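Local coordinates for proteasome activator protein PA26 (Trypanosoma brucei, PDB 1YAR) that probably docks as a heptameric 11S activator ring on the ends of the 20S proteasome and opens its gate to admit peptide substrates, at residues Gln40-Ile45 and Gln81-Asn86; Ala46-Glu51 and Leu74-Arg79; Val113-Ala118 and Leu219-Lys224. All coordinates share one frame; numbering follows the deposited sequence.

Contact 1 of 3, residues Gln40-Ile45 and Gln81-Asn86; sequences QEIEGI and QDLCHN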
loop_
_atom_site.group_PDB
_atom_site.type_symbol
_atom_site.label_atom_id
_atom_site.label_comp_id
_atom_site.label_asym_id
_atom_site.label_seq_id
_atom_site.Cartn_x
_atom_site.Cartn_y
_atom_site.Cartn_z
ATOM N N GLN O 40 -16.894 64.277 91.252
ATOM C CA GLN O 40 -17.452 65.470 91.897
ATOM C C GLN O 40 -16.838 65.719 93.288
ATOM O O GLN O 40 -16.489 66.850 93.593
ATOM C CB GLN O 40 -18.979 65.380 91.976
ATOM C CG GLN O 40 -19.693 65.433 90.630
ATOM C CD GLN O 40 -21.175 65.046 90.745
ATOM O OE1 GLN O 40 -21.775 65.210 91.816
ATOM N NE2 GLN O 40 -21.756 64.513 89.657
ATOM N N GLU O 41 -16.680 64.682 94.116
ATOM C CA GLU O 41 -16.065 64.855 95.445
ATOM C C GLU O 41 -14.588 65.255 95.307
ATOM O O GLU O 41 -14.106 66.159 96.000
ATOM C CB GLU O 41 -16.247 63.612 96.324
ATOM C CG GLU O 41 -15.455 63.582 97.643
ATOM C CD GLU O 41 -15.869 64.653 98.670
ATOM O OE1 GLU O 41 -16.900 65.346 98.472
ATOM O OE2 GLU O 41 -15.155 64.806 99.695
ATOM N N ILE O 42 -13.877 64.596 94.389
ATOM C CA ILE O 42 -12.479 64.959 94.112
ATOM C C ILE O 42 -12.349 66.443 93.749
ATOM O O ILE O 42 -11.483 67.141 94.297
ATOM C CB ILE O 42 -11.855 64.044 93.027
ATOM C CG1 ILE O 42 -11.763 62.588 93.525
ATOM C CG2 ILE O 42 -10.463 64.525 92.685
ATOM C CD1 ILE O 42 -11.405 61.589 92.397
ATOM N N GLU O 43 -13.223 66.894 92.848
ATOM C CA GLU O 43 -13.345 68.301 92.437
ATOM C C GLU O 43 -13.590 69.236 93.628
ATOM O O GLU O 43 -13.020 70.325 93.699
ATOM C CB GLU O 43 -14.480 68.448 91.414
ATOM C CG GLU O 43 -14.368 69.665 90.509
ATOM C CD GLU O 43 -15.699 70.092 89.897
ATOM O OE1 GLU O 43 -16.679 69.312 89.939
ATOM O OE2 GLU O 43 -15.768 71.224 89.367
ATOM N N GLY O 44 -14.436 68.795 94.554
ATOM C CA GLY O 44 -14.730 69.533 95.792
ATOM C C GLY O 44 -13.494 69.704 96.664
ATOM O O GLY O 44 -13.222 70.795 97.177
ATOM N N ILE O 45 -12.738 68.619 96.821
ATOM C CA ILE O 45 -11.494 68.634 97.593
ATOM C C ILE O 45 -10.479 69.568 96.948
ATOM O O ILE O 45 -9.839 70.350 97.655
ATOM C CB ILE O 45 -10.936 67.195 97.771
ATOM C CG1 ILE O 45 -11.967 66.344 98.523
ATOM C CG2 ILE O 45 -9.597 67.195 98.542
ATOM C CD1 ILE O 45 -11.753 64.836 98.434
ATOM N N GLN O 81 -8.112 61.931 102.528
ATOM C CA GLN O 81 -7.919 60.584 103.056
ATOM C C GLN O 81 -9.201 59.740 103.009
ATOM O O GLN O 81 -9.166 58.578 102.586
ATOM C CB GLN O 81 -7.310 60.625 104.462
ATOM C CG GLN O 81 -6.938 59.249 105.009
ATOM C CD GLN O 81 -6.052 59.324 106.242
ATOM O OE1 GLN O 81 -6.052 58.412 107.045
ATOM N NE2 GLN O 81 -5.292 60.417 106.386
ATOM N N ASP O 82 -10.340 60.321 103.412
ATOM C CA ASP O 82 -11.616 59.592 103.341
ATOM C C ASP O 82 -11.944 59.201 101.902
ATOM O O ASP O 82 -12.370 58.074 101.636
ATOM C CB ASP O 82 -12.774 60.414 103.943
ATOM C CG ASP O 82 -12.622 60.636 105.449
ATOM O OD1 ASP O 82 -11.887 59.862 106.122
ATOM O OD2 ASP O 82 -13.199 61.580 106.043
ATOM N N LEU O 83 -11.761 60.138 100.977
ATOM C CA LEU O 83 -11.989 59.850 99.574
ATOM C C LEU O 83 -11.079 58.692 99.096
ATOM O O LEU O 83 -11.545 57.755 98.432
ATOM C CB LEU O 83 -11.782 61.119 98.736
ATOM C CG LEU O 83 -12.031 61.151 97.219
ATOM C CD1 LEU O 83 -10.909 60.407 96.491
ATOM C CD2 LEU O 83 -13.393 60.592 96.833
ATOM N N CYS O 84 -9.789 58.765 99.425
ATOM C CA CYS O 84 -8.840 57.728 98.989
ATOM C C CYS O 84 -9.196 56.360 99.584
ATOM O O CYS O 84 -9.129 55.330 98.896
ATOM C CB CYS O 84 -7.418 58.109 99.387
ATOM S SG CYS O 84 -6.761 59.491 98.440
ATOM N N HIS O 85 -9.548 56.351 100.869
ATOM C CA HIS O 85 -10.061 55.131 101.513
ATOM C C HIS O 85 -11.197 54.499 100.695
ATOM O O HIS O 85 -11.150 53.303 100.391
ATOM C CB HIS O 85 -10.513 55.446 102.958
ATOM C CG HIS O 85 -11.230 54.323 103.657
ATOM N ND1 HIS O 85 -11.975 54.526 104.802
ATOM C CD2 HIS O 85 -11.280 52.990 103.414
ATOM C CE1 HIS O 85 -12.476 53.373 105.214
ATOM N NE2 HIS O 85 -12.075 52.426 104.388
ATOM N N ASN O 86 -12.214 55.296 100.354
ATOM C CA ASN O 86 -13.356 54.805 99.586
ATOM C C ASN O 86 -12.980 54.260 98.198
ATOM O O ASN O 86 -13.420 53.184 97.796
ATOM C CB ASN O 86 -14.399 55.917 99.417
ATOM C CG ASN O 86 -15.126 56.241 100.717
ATOM O OD1 ASN O 86 -15.099 55.452 101.671
ATOM N ND2 ASN O 86 -15.781 57.397 100.757
#
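L83 pushes its isobutyl group between E41, I42 and I45. Its CG stands anti to the backbone N (chi1 -176°), which carries the branch across to helix 24-57. Starting at the backbone, L83 CB meets I45 CD1 at 3.7 Å. One bond further out, L83 CG still touches that methyl and comes within 4.0 Å of I42 CG1. The chain then forks. L83 CD1 goes to I42 CG1, at 3.8 Å, where the two side chains cross at about a right angle. L83 CD2 takes the other branch and packs on E41 CG, also at 3.7 Å. Here leucine and glutamate run past one another in opposite senses.

E41 thus offers a methylene to the apolar side. A bend at its chi2 (66°) turns the chain beyond CG, and the carboxylate forms a salt bridge with R79, one helical turn before L83. No hydrogen bond joins 40-45 to 81-86. The grip between them is van der Waals contact alone. I42 and L83 also both touch L207 of helix 183-226, and I45 touches V200 there, so a third helix packs against the same side chains. On helix 71-99, D82 forms a salt bridge with R57 of a neighbouring subunit. The two short segments run antiparallel at 157°, their axes 10.8 Å apart at closest approach, as expected for the elongated antiparallel helical bundle of an 11S activator subunit.

Contact 2 of 3, residues Ala46-Glu51 and Leu74-Arg79; sequences AKAAAE and LGVLQR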
loop_
_atom_site.group_PDB
_atom_site.type_symbol
_atom_site.label_atom_id
_atom_site.label_comp_id
_atom_site.label_asym_id
_atom_site.label_seq_id
_atom_site.Cartn_x
_atom_site.Cartn_y
_atom_site.Cartn_z
ATOM N N ALA O 46 -10.338 69.490 95.624
ATOM C CA ALA O 46 -9.413 70.372 94.899
ATOM C C ALA O 46 -9.723 71.848 95.171
ATOM O O ALA O 46 -8.820 72.643 95.464
ATOM C CB ALA O 46 -9.451 70.083 93.407
ATOM N N LYS O 47 -11.006 72.206 95.102
ATOM C CA LYS O 47 -11.431 73.591 95.352
ATOM C C LYS O 47 -11.156 74.043 96.777
ATOM O O LYS O 47 -10.655 75.149 96.988
ATOM C CB LYS O 47 -12.902 73.799 94.978
ATOM C CG LYS O 47 -13.093 73.937 93.469
ATOM C CD LYS O 47 -14.566 73.865 93.059
ATOM C CE LYS O 47 -14.717 73.600 91.561
ATOM N NZ LYS O 47 -16.096 73.116 91.230
ATOM N N ALA O 48 -11.462 73.182 97.740
ATOM C CA ALA O 48 -11.207 73.462 99.148
ATOM C C ALA O 48 -9.699 73.551 99.436
ATOM O O ALA O 48 -9.271 74.347 100.276
ATOM C CB ALA O 48 -11.859 72.400 100.018
ATOM N N ALA O 49 -8.895 72.738 98.737
ATOM C CA ALA O 49 -7.430 72.826 98.878
ATOM C C ALA O 49 -6.908 74.148 98.327
ATOM O O ALA O 49 -6.103 74.799 98.975
ATOM C CB ALA O 49 -6.717 71.618 98.192
ATOM N N ALA O 50 -7.374 74.549 97.145
ATOM C CA ALA O 50 -6.948 75.820 96.542
ATOM C C ALA O 50 -7.299 77.015 97.433
ATOM O O ALA O 50 -6.487 77.917 97.605
ATOM C CB ALA O 50 -7.527 75.999 95.141
ATOM N N GLU O 51 -8.502 76.987 98.007
ATOM C CA GLU O 51 -8.986 78.037 98.901
ATOM C C GLU O 51 -8.031 78.183 100.094
ATOM O O GLU O 51 -7.557 79.285 100.388
ATOM C CB GLU O 51 -10.423 77.702 99.340
ATOM C CG GLU O 51 -10.941 78.436 100.569
ATOM C CD GLU O 51 -12.396 78.103 100.856
ATOM O OE1 GLU O 51 -13.269 78.884 100.393
ATOM O OE2 GLU O 51 -12.673 77.059 101.516
ATOM N N LEU O 74 -6.125 70.597 108.202
ATOM C CA LEU O 74 -6.502 69.283 108.730
ATOM C C LEU O 74 -7.793 68.763 108.075
ATOM O O LEU O 74 -7.851 67.604 107.661
ATOM C CB LEU O 74 -6.662 69.310 110.267
ATOM C CG LEU O 74 -5.527 69.891 111.117
ATOM C CD1 LEU O 74 -5.948 70.066 112.582
ATOM C CD2 LEU O 74 -4.261 69.033 111.000
ATOM N N GLY O 75 -8.809 69.625 107.956
ATOM C CA GLY O 75 -10.079 69.240 107.325
ATOM C C GLY O 75 -9.917 68.819 105.868
ATOM O O GLY O 75 -10.481 67.801 105.442
ATOM N N VAL O 76 -9.136 69.586 105.110
ATOM C CA VAL O 76 -8.878 69.259 103.701
ATOM C C VAL O 76 -8.171 67.893 103.588
ATOM O O VAL O 76 -8.599 67.031 102.818
ATOM C CB VAL O 76 -8.085 70.382 102.956
ATOM C CG1 VAL O 76 -7.613 69.907 101.555
ATOM C CG2 VAL O 76 -8.942 71.663 102.812
ATOM N N LEU O 77 -7.099 67.713 104.356
ATOM C CA LEU O 77 -6.341 66.454 104.335
ATOM C C LEU O 77 -7.188 65.245 104.755
ATOM O O LEU O 77 -7.081 64.169 104.161
ATOM C CB LEU O 77 -5.045 66.556 105.152
ATOM C CG LEU O 77 -3.994 67.492 104.509
ATOM C CD1 LEU O 77 -3.077 68.132 105.523
ATOM C CD2 LEU O 77 -3.136 66.810 103.392
ATOM N N GLN O 78 -8.039 65.434 105.773
ATOM C CA GLN O 78 -8.931 64.380 106.237
ATOM C C GLN O 78 -9.925 63.987 105.155
ATOM O O GLN O 78 -10.215 62.805 104.964
ATOM C CB GLN O 78 -9.704 64.821 107.497
ATOM C CG GLN O 78 -10.680 63.769 108.010
ATOM C CD GLN O 78 -9.976 62.596 108.667
ATOM O OE1 GLN O 78 -9.592 62.680 109.839
ATOM N NE2 GLN O 78 -9.811 61.494 107.922
ATOM N N ARG O 79 -10.440 64.984 104.452
ATOM C CA ARG O 79 -11.420 64.771 103.395
ATOM C C ARG O 79 -10.787 63.989 102.233
ATOM O O ARG O 79 -11.429 63.120 101.634
ATOM C CB ARG O 79 -11.897 66.120 102.901
ATOM C CG ARG O 79 -13.120 66.084 102.022
ATOM C CD ARG O 79 -13.750 67.446 101.822
ATOM N NE ARG O 79 -14.726 67.396 100.736
ATOM C CZ ARG O 79 -15.208 68.469 100.129
ATOM N NH1 ARG O 79 -14.812 69.682 100.505
ATOM N NH2 ARG O 79 -16.090 68.323 99.153
#
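V76 packs against A48 and A49 within the antiparallel helical bundle of the 11S activator subunit. It sits on helix 71-99, and the alanines sit on helix 24-57. Backbones come close here: the CA atoms of A49 and V76 are 6.2 Å apart, and the axes of the two short segments approach to 9.8 Å. The small alanines are consistent with this close approach.

The rotamer of V76 splits its two methyls between the alanines. CG1 is anti to the backbone N (chi1 170°), and it rests on A49 CB at 3.9 Å. CG2 goes to the other neighbour. Its nearest atom is the carbonyl oxygen, with V76 CG2 3.7 Å from A48 O, and A48 CB follows at 4.1 Å from the same methyl. The valine therefore lies against backbone as well as side chains. A49 also touches V200 of helix 183-226, which puts its methyl on the inner side of the bundle.

R79 works differently. It lies on the partly exposed flank, and its chain is extended from CG to NE. That length takes the guanidinium across to helix 24-57, where its charged end pairs with E41, two turns before A48. The alanine supplies only an apolar neighbour: A48 CB approaches the guanidinium obliquely, 4.0 Å from R79 NH1.

Contact 3 of 3, residues Val113-Ala118 and Leu219-Lys224; sequences VAVQHA and LLNWKK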
loop_
_atom_site.group_PDB
_atom_site.type_symbol
_atom_site.label_atom_id
_atom_site.label_comp_id
_atom_site.label_asym_id
_atom_site.label_seq_id
_atom_site.Cartn_x
_atom_site.Cartn_y
_atom_site.Cartn_z
ATOM N N VAL O 113 -7.543 36.663 78.646
ATOM C CA VAL O 113 -6.715 36.666 79.855
ATOM C C VAL O 113 -5.767 37.885 79.878
ATOM O O VAL O 113 -5.558 38.523 80.928
ATOM C CB VAL O 113 -5.920 35.331 80.001
ATOM C CG1 VAL O 113 -5.052 35.362 81.231
ATOM C CG2 VAL O 113 -6.895 34.141 80.071
ATOM N N ALA O 114 -5.207 38.208 78.712
ATOM C CA ALA O 114 -4.367 39.403 78.573
ATOM C C ALA O 114 -5.134 40.694 78.908
ATOM O O ALA O 114 -4.579 41.609 79.535
ATOM C CB ALA O 114 -3.775 39.465 77.159
ATOM N N VAL O 115 -6.409 40.764 78.515
ATOM C CA VAL O 115 -7.275 41.911 78.853
ATOM C C VAL O 115 -7.461 41.985 80.378
ATOM O O VAL O 115 -7.330 43.057 80.972
ATOM C CB VAL O 115 -8.655 41.821 78.157
ATOM C CG1 VAL O 115 -9.538 43.007 78.517
ATOM C CG2 VAL O 115 -8.502 41.744 76.629
ATOM N N GLN O 116 -7.748 40.844 81.011
ATOM C CA GLN O 116 -7.869 40.785 82.465
ATOM C C GLN O 116 -6.615 41.288 83.191
ATOM O O GLN O 116 -6.715 42.123 84.108
ATOM C CB GLN O 116 -8.186 39.364 82.899
ATOM C CG GLN O 116 -9.543 38.878 82.437
ATOM C CD GLN O 116 -9.806 37.482 82.920
ATOM O OE1 GLN O 116 -8.917 36.615 82.843
ATOM N NE2 GLN O 116 -11.002 37.256 83.479
ATOM N N HIS O 117 -5.438 40.789 82.784
ATOM C CA HIS O 117 -4.175 41.249 83.371
ATOM C C HIS O 117 -3.900 42.753 83.100
ATOM O O HIS O 117 -3.402 43.466 83.978
ATOM C CB HIS O 117 -2.994 40.353 82.937
ATOM C CG HIS O 117 -3.049 38.964 83.504
ATOM N ND1 HIS O 117 -3.156 38.716 84.856
ATOM C CD2 HIS O 117 -2.969 37.752 82.905
ATOM C CE1 HIS O 117 -3.174 37.408 85.062
ATOM N NE2 HIS O 117 -3.059 36.800 83.896
ATOM N N ALA O 118 -4.248 43.245 81.912
ATOM C CA ALA O 118 -4.059 44.664 81.606
ATOM C C ALA O 118 -4.928 45.578 82.486
ATOM O O ALA O 118 -4.446 46.603 83.005
ATOM C CB ALA O 118 -4.309 44.938 80.140
ATOM N N LEU O 219 -15.164 49.981 80.804
ATOM C CA LEU O 219 -16.360 49.987 79.960
ATOM C C LEU O 219 -16.052 49.495 78.549
ATOM O O LEU O 219 -16.909 48.905 77.897
ATOM C CB LEU O 219 -17.012 51.375 79.942
ATOM C CG LEU O 219 -17.603 51.838 81.289
ATOM C CD1 LEU O 219 -17.993 53.286 81.201
ATOM C CD2 LEU O 219 -18.814 51.007 81.689
ATOM N N LEU O 220 -14.816 49.700 78.085
ATOM C CA LEU O 220 -14.437 49.142 76.782
ATOM C C LEU O 220 -14.142 47.652 76.816
ATOM O O LEU O 220 -14.272 46.979 75.785
ATOM C CB LEU O 220 -13.220 49.866 76.201
ATOM C CG LEU O 220 -13.434 51.337 75.834
ATOM C CD1 LEU O 220 -12.092 51.913 75.449
ATOM C CD2 LEU O 220 -14.486 51.538 74.715
ATOM N N ASN O 221 -13.718 47.142 77.972
ATOM C CA ASN O 221 -13.203 45.770 78.061
ATOM C C ASN O 221 -14.041 44.773 78.868
ATOM O O ASN O 221 -13.662 43.602 78.975
ATOM C CB ASN O 221 -11.781 45.785 78.638
ATOM C CG ASN O 221 -10.798 46.456 77.704
ATOM O OD1 ASN O 221 -10.477 45.915 76.621
ATOM N ND2 ASN O 221 -10.330 47.639 78.084
ATOM N N TRP O 222 -15.149 45.229 79.445
ATOM C CA TRP O 222 -15.843 44.422 80.461
ATOM C C TRP O 222 -16.257 43.031 79.988
ATOM O O TRP O 222 -16.235 42.101 80.779
ATOM C CB TRP O 222 -17.041 45.175 81.073
ATOM C CG TRP O 222 -18.207 45.302 80.167
ATOM C CD1 TRP O 222 -18.459 46.312 79.289
ATOM C CD2 TRP O 222 -19.299 44.389 80.051
ATOM N NE1 TRP O 222 -19.639 46.076 78.622
ATOM C CE2 TRP O 222 -20.180 44.906 79.077
ATOM C CE3 TRP O 222 -19.628 43.179 80.676
ATOM C CZ2 TRP O 222 -21.362 44.251 78.706
ATOM C CZ3 TRP O 222 -20.801 42.539 80.315
ATOM C CH2 TRP O 222 -21.653 43.079 79.342
ATOM N N LYS O 223 -16.622 42.874 78.713
ATOM C CA LYS O 223 -17.084 41.540 78.251
ATOM C C LYS O 223 -16.016 40.469 78.412
ATOM O O LYS O 223 -16.310 39.389 78.930
ATOM C CB LYS O 223 -17.650 41.553 76.827
ATOM C CG LYS O 223 -18.999 42.238 76.725
ATOM C CD LYS O 223 -19.477 42.388 75.284
ATOM C CE LYS O 223 -20.880 43.025 75.306
ATOM N NZ LYS O 223 -21.172 43.877 74.087
ATOM N N LYS O 224 -14.773 40.787 78.032
ATOM C CA LYS O 224 -13.633 39.862 78.190
ATOM C C LYS O 224 -13.160 39.746 79.634
ATOM O O LYS O 224 -12.598 38.717 80.028
ATOM C CB LYS O 224 -12.431 40.259 77.292
ATOM C CG LYS O 224 -12.696 40.166 75.806
ATOM C CD LYS O 224 -12.645 38.754 75.270
ATOM C CE LYS O 224 -12.881 38.754 73.739
ATOM N NZ LYS O 224 -13.419 37.427 73.324
#
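V115 and N221 make the closest van der Waals contact between helix 111-130 and the end of helix 183-226. V115 CG1, anti to the backbone N (chi1 180°), lies 3.6 Å from N221 CB. The same methyl is also 3.6 Å from N221 OD1, so it lies over the amide plane, near the CB and OD1 side. K224 CB is 4.2 Å from V115 CG1, and a bend at chi2 (-78°) then leads the lysine chain away from V115. Q116 CG adds one more touch, 3.9 Å from K224 O.

Hydrogen bonds tie these polar groups to places beyond the two segments. N221 ND2 bonds to A217 O, one turn back, while OD1 accepts from the backbone N of H105 of a neighbouring subunit, not the one that D82 meets. Q116 is extended beyond CG, and its NE2 reaches L225 O as well as R101 O. Q116 therefore links the end of helix 183-226 to the loop after helix 71-99, probably the activation loop of this family.

Helix 183-226 is kinked within 219-224: the N atoms of K223 and K224 lack the usual bond to the preceding turn. K224 N makes just a weak one, 3.2 Å, to N221 O.

Aromatic contact lies on the far flank, where W222 makes a cation-pi pair with R11 of that neighbouring subunit.

Van der Waals contacts alone, some onto polar oxygens, thus join the two segments directly. The N221 amide and Q116 NE2 find their partners outside, so this junction is tied both to the loop and to the subunit interface.

How the contacts relate
Contacts 1 and 2 are successive steps along one helix pair, 24-57 with 71-99, and contact 2 is nested inside the chain loop closed by contact 1. Their centres are 10 Å apart. Contact 1 is buried and built on branched aliphatics. Contact 2 is partly buried and sets one valine against alanines. The E41 to R79 salt bridge couples them along the flank. Contact 3 joins other helices, 111-130 and 183-226, on the opposite side of the chain's centre from contact 2, about 35 Å away between centres. It is buried too, but amides and a kinked helix replace the plain aliphatic packing. Helix 183-226 nevertheless also flanks contacts 1 and 2.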